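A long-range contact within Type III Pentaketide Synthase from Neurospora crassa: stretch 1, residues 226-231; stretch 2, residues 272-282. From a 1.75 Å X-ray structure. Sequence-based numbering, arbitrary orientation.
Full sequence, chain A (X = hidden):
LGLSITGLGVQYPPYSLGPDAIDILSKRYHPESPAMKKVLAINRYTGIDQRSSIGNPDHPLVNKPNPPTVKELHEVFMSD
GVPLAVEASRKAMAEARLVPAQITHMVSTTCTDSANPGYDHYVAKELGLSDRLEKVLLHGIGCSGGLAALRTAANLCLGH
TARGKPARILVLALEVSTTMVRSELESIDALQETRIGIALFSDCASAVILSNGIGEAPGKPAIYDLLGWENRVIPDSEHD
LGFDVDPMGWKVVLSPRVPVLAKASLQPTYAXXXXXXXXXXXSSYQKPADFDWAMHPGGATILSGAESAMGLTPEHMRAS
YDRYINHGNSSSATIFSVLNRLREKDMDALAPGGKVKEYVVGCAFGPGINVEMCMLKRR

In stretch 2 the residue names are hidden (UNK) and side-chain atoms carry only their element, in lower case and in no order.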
# COMPACT_ATOMS: atom_id res chain seq x y z
N LEU A 226 -23.53 -1.99 -0.74
CA LEU A 226 -22.68 -1.04 -1.46
C LEU A 226 -23.11 -1.02 -2.93
O LEU A 226 -22.99 -2.02 -3.63
CB LEU A 226 -21.20 -1.41 -1.31
CG LEU A 226 -20.15 -0.59 -2.08
CD1 LEU A 226 -20.27 0.92 -1.82
CD2 LEU A 226 -18.74 -1.09 -1.74
N LEU A 227 -23.62 0.12 -3.39
CA LEU A 227 -24.25 0.19 -4.71
C LEU A 227 -23.35 0.76 -5.79
O LEU A 227 -23.45 0.40 -6.96
CB LEU A 227 -25.55 0.99 -4.66
CG LEU A 227 -26.64 0.49 -3.70
CD1 LEU A 227 -27.86 1.40 -3.77
CD2 LEU A 227 -27.01 -0.96 -3.98
N GLY A 228 -22.48 1.68 -5.40
CA GLY A 228 -21.62 2.33 -6.37
C GLY A 228 -20.62 3.24 -5.70
O GLY A 228 -20.67 3.46 -4.48
N TRP A 229 -19.71 3.76 -6.50
CA TRP A 229 -18.61 4.55 -5.98
C TRP A 229 -18.05 5.44 -7.07
O TRP A 229 -18.16 5.12 -8.26
CB TRP A 229 -17.51 3.65 -5.40
CG TRP A 229 -17.10 2.53 -6.31
CD1 TRP A 229 -16.16 2.58 -7.28
CD2 TRP A 229 -17.63 1.20 -6.32
NE1 TRP A 229 -16.05 1.35 -7.90
CE2 TRP A 229 -16.95 0.49 -7.33
CE3 TRP A 229 -18.62 0.54 -5.57
CZ2 TRP A 229 -17.23 -0.86 -7.62
CZ3 TRP A 229 -18.89 -0.80 -5.86
CH2 TRP A 229 -18.20 -1.48 -6.88
N GLU A 230 -17.46 6.55 -6.64
CA GLU A 230 -16.73 7.46 -7.52
C GLU A 230 -15.41 7.82 -6.87
O GLU A 230 -15.32 7.99 -5.65
CB GLU A 230 -17.53 8.75 -7.76
CG GLU A 230 -18.78 8.59 -8.60
CD GLU A 230 -18.51 8.16 -10.04
OE1 GLU A 230 -17.55 8.67 -10.66
OE2 GLU A 230 -19.28 7.31 -10.54
N ASN A 231 -14.37 7.94 -7.70
CA ASN A 231 -13.09 8.43 -7.25
C ASN A 231 -12.53 9.40 -8.28
O ASN A 231 -12.62 9.16 -9.47
CB ASN A 231 -12.12 7.26 -6.98
CG ASN A 231 -11.78 6.48 -8.23
OD1 ASN A 231 -12.61 5.77 -8.78
ND2 ASN A 231 -10.54 6.62 -8.69
N UNK A 272 -22.05 12.73 -10.68
CA UNK A 272 -21.56 11.55 -11.39
C UNK A 272 -21.93 10.25 -10.68
O UNK A 272 -22.34 9.28 -11.32
o UNK A 272 -18.53 13.04 -12.78
c UNK A 272 -20.06 11.65 -11.60
c UNK A 272 -19.69 12.60 -12.73
o UNK A 272 -20.58 12.91 -13.56
N UNK A 273 -21.80 10.25 -9.35
CA UNK A 273 -22.21 9.12 -8.53
C UNK A 273 -23.69 8.81 -8.71
O UNK A 273 -24.07 7.67 -8.97
c UNK A 273 -22.36 8.94 -4.61
c UNK A 273 -21.92 9.41 -7.04
c UNK A 273 -21.51 7.12 -6.10
c UNK A 273 -22.38 8.36 -6.02
N UNK A 274 -24.51 9.85 -8.60
CA UNK A 274 -25.95 9.68 -8.65
C UNK A 274 -26.43 9.25 -10.04
O UNK A 274 -27.28 8.37 -10.16
c UNK A 274 -28.66 12.34 -7.70
c UNK A 274 -28.18 10.95 -8.06
c UNK A 274 -26.66 10.96 -8.20
c UNK A 274 -28.64 9.95 -7.02
N UNK A 275 -25.87 9.85 -11.09
CA UNK A 275 -26.30 9.52 -12.46
C UNK A 275 -25.96 8.08 -12.86
O UNK A 275 -26.70 7.46 -13.63
c UNK A 275 -25.75 10.52 -13.48
o UNK A 275 -24.35 10.41 -13.62
N UNK A 276 -24.86 7.54 -12.32
CA UNK A 276 -24.47 6.16 -12.59
C UNK A 276 -25.47 5.15 -12.04
O UNK A 276 -25.61 4.05 -12.57
o UNK A 276 -23.02 5.84 -10.64
c UNK A 276 -23.06 5.87 -12.06
N UNK A 277 -26.19 5.52 -10.99
CA UNK A 277 -27.13 4.59 -10.36
C UNK A 277 -28.53 5.16 -10.11
O UNK A 277 -29.31 4.57 -9.35
c UNK A 277 -26.78 5.96 -7.47
c UNK A 277 -26.52 4.02 -9.06
c UNK A 277 -25.80 4.97 -8.11
c UNK A 277 -25.04 4.20 -7.04
N UNK A 278 -28.87 6.27 -10.77
CA UNK A 278 -30.17 6.93 -10.54
C UNK A 278 -31.37 6.04 -10.85
O UNK A 278 -32.41 6.16 -10.20
c UNK A 278 -30.02 8.16 -12.81
c UNK A 278 -30.26 8.25 -11.31
o UNK A 278 -30.09 10.56 -12.88
n UNK A 278 -30.43 9.47 -14.81
c UNK A 278 -30.18 9.50 -13.51
N UNK A 279 -31.23 5.15 -11.83
CA UNK A 279 -32.29 4.22 -12.21
C UNK A 279 -32.57 3.17 -11.12
O UNK A 279 -33.66 2.61 -11.06
c UNK A 279 -31.95 3.53 -13.54
c UNK A 279 -31.91 4.50 -14.72
o UNK A 279 -31.33 4.14 -15.77
o UNK A 279 -32.47 5.62 -14.62
N UNK A 280 -31.58 2.93 -10.26
CA UNK A 280 -31.74 2.00 -9.14
C UNK A 280 -32.43 2.65 -7.94
O UNK A 280 -32.92 1.95 -7.05
c UNK A 280 -29.62 0.69 -9.78
c UNK A 280 -28.17 0.43 -9.40
n UNK A 280 -27.26 0.69 -10.34
c UNK A 280 -30.37 1.45 -8.70
o UNK A 280 -27.87 -0.00 -8.28
N UNK A 281 -32.48 3.98 -7.93
CA UNK A 281 -33.01 4.72 -6.78
C UNK A 281 -34.47 5.15 -6.97
O UNK A 281 -34.85 5.55 -8.07
c UNK A 281 -30.31 4.59 -5.33
c UNK A 281 -32.14 5.95 -6.48
c UNK A 281 -30.05 7.04 -5.69
c UNK A 281 -30.63 5.77 -6.25
N UNK A 282 -35.28 5.06 -5.90
CA UNK A 282 -36.66 5.54 -5.89
C UNK A 282 -36.76 7.06 -6.09
O UNK A 282 -35.74 7.76 -5.99
c UNK A 282 -37.14 5.19 -4.47
c UNK A 282 -34.91 4.46 -4.61
c UNK A 282 -36.23 4.14 -4.00
O HOH W 1 -25.48 -1.15 -7.71

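Position 272 carries four side-chain atoms, two carbons and two oxygens, with both oxygens on the second carbon. CA-to-CB points toward the strand, and CB of position 272 lies 4.0 Å from OE1 of Glu 230. The group is a short carboxylate, hence aspartate.

Position 273 has four carbons, forked at the second. CA-to-CB runs sideways, but the end of the side chain comes nearer to the backbone of Gly 228 and Trp 229, and CB of position 273 sits 3.6 Å from CG of Glu 230. A fork at the second carbon rather than at CB identifies leucine over isoleucine. With chi1 at 176° and chi2 at 72°, CD1 of Leu 273 is placed 4.0 Å from C of Gly 228 and 3.8 Å from N of Trp 229.

Position 274 repeats the pattern of four carbons forked at the second, but CA-to-CB points away and no atom touches the strand; it is Leu 274.

Position 275 has one carbon and then one oxygen, a hydroxymethyl group, and makes no contact with stretch 1; it is serine. Position 276 has the same two atoms, but here CA-to-CB points toward the strand and the oxygen approaches Glu 230; it is also serine. OG of Ser 276 donates a hydrogen bond to O of Leu 273 at 2.7 Å, back to a backbone carbonyl three residues earlier. The separation of 4.0 Å between OG of Ser 276 and OE2 of Glu 230 is a contact rather than a hydrogen bond.

Position 277 again shows four carbons forked at the second, with CA-to-CB pointing toward stretch 1 and a terminal carbon against Leu 227 and Gly 228: leucine. CD2 of Leu 277 lies 3.9 Å from N of Gly 228 and 4.0 Å from CB of Leu 227. An ideal CB built on Gly 228 would fall 2.8 Å from CD2 of Leu 277, a clash, so the lack of a side chain there leaves room for the methyl.

Position 278 has three carbons, the third bearing one oxygen and one nitrogen: glutamine, out of reach of the strand. Position 279, with two carbons and two oxygens on the second, is aspartate, also out of reach. Position 280 has three carbons, the third bearing one oxygen and one nitrogen; its CA-to-CB bond points toward the strand, and its oxygen lies near Leu 227. It is glutamine. OE1 of Gln 280 is 4.4 Å from CB of Leu 227; water 1 donates to this OE1 and to O of Leu 227, at 2.7 Å each.

Position 281 has four carbons forked at the second; CA-to-CB runs sideways, but a terminal carbon comes near CD1 of Leu 227. It is leucine, and CD2 of Leu 281 is 4.3 Å from CD1 of Leu 227. At position 282 three carbons close a ring onto the backbone N, which defines proline; Pro 282 does not touch stretch 1.

The contact works by packing, with no direct hydrogen bond between the stretches. The helix crosses the strand at 146°, with axes approaching to 8.1 Å, and 343 Å² is buried in total. Leu 227 and Glu 230 provide the largest covered areas on the strand; between them, Leu 273 and Leu 277 pack close to the Gly 228 backbone. One water supplies the polar link, joining the Leu 227 carbonyl to the Gln 280 amide.

Stretch 2 (272-282) DLLSSLQDQLP
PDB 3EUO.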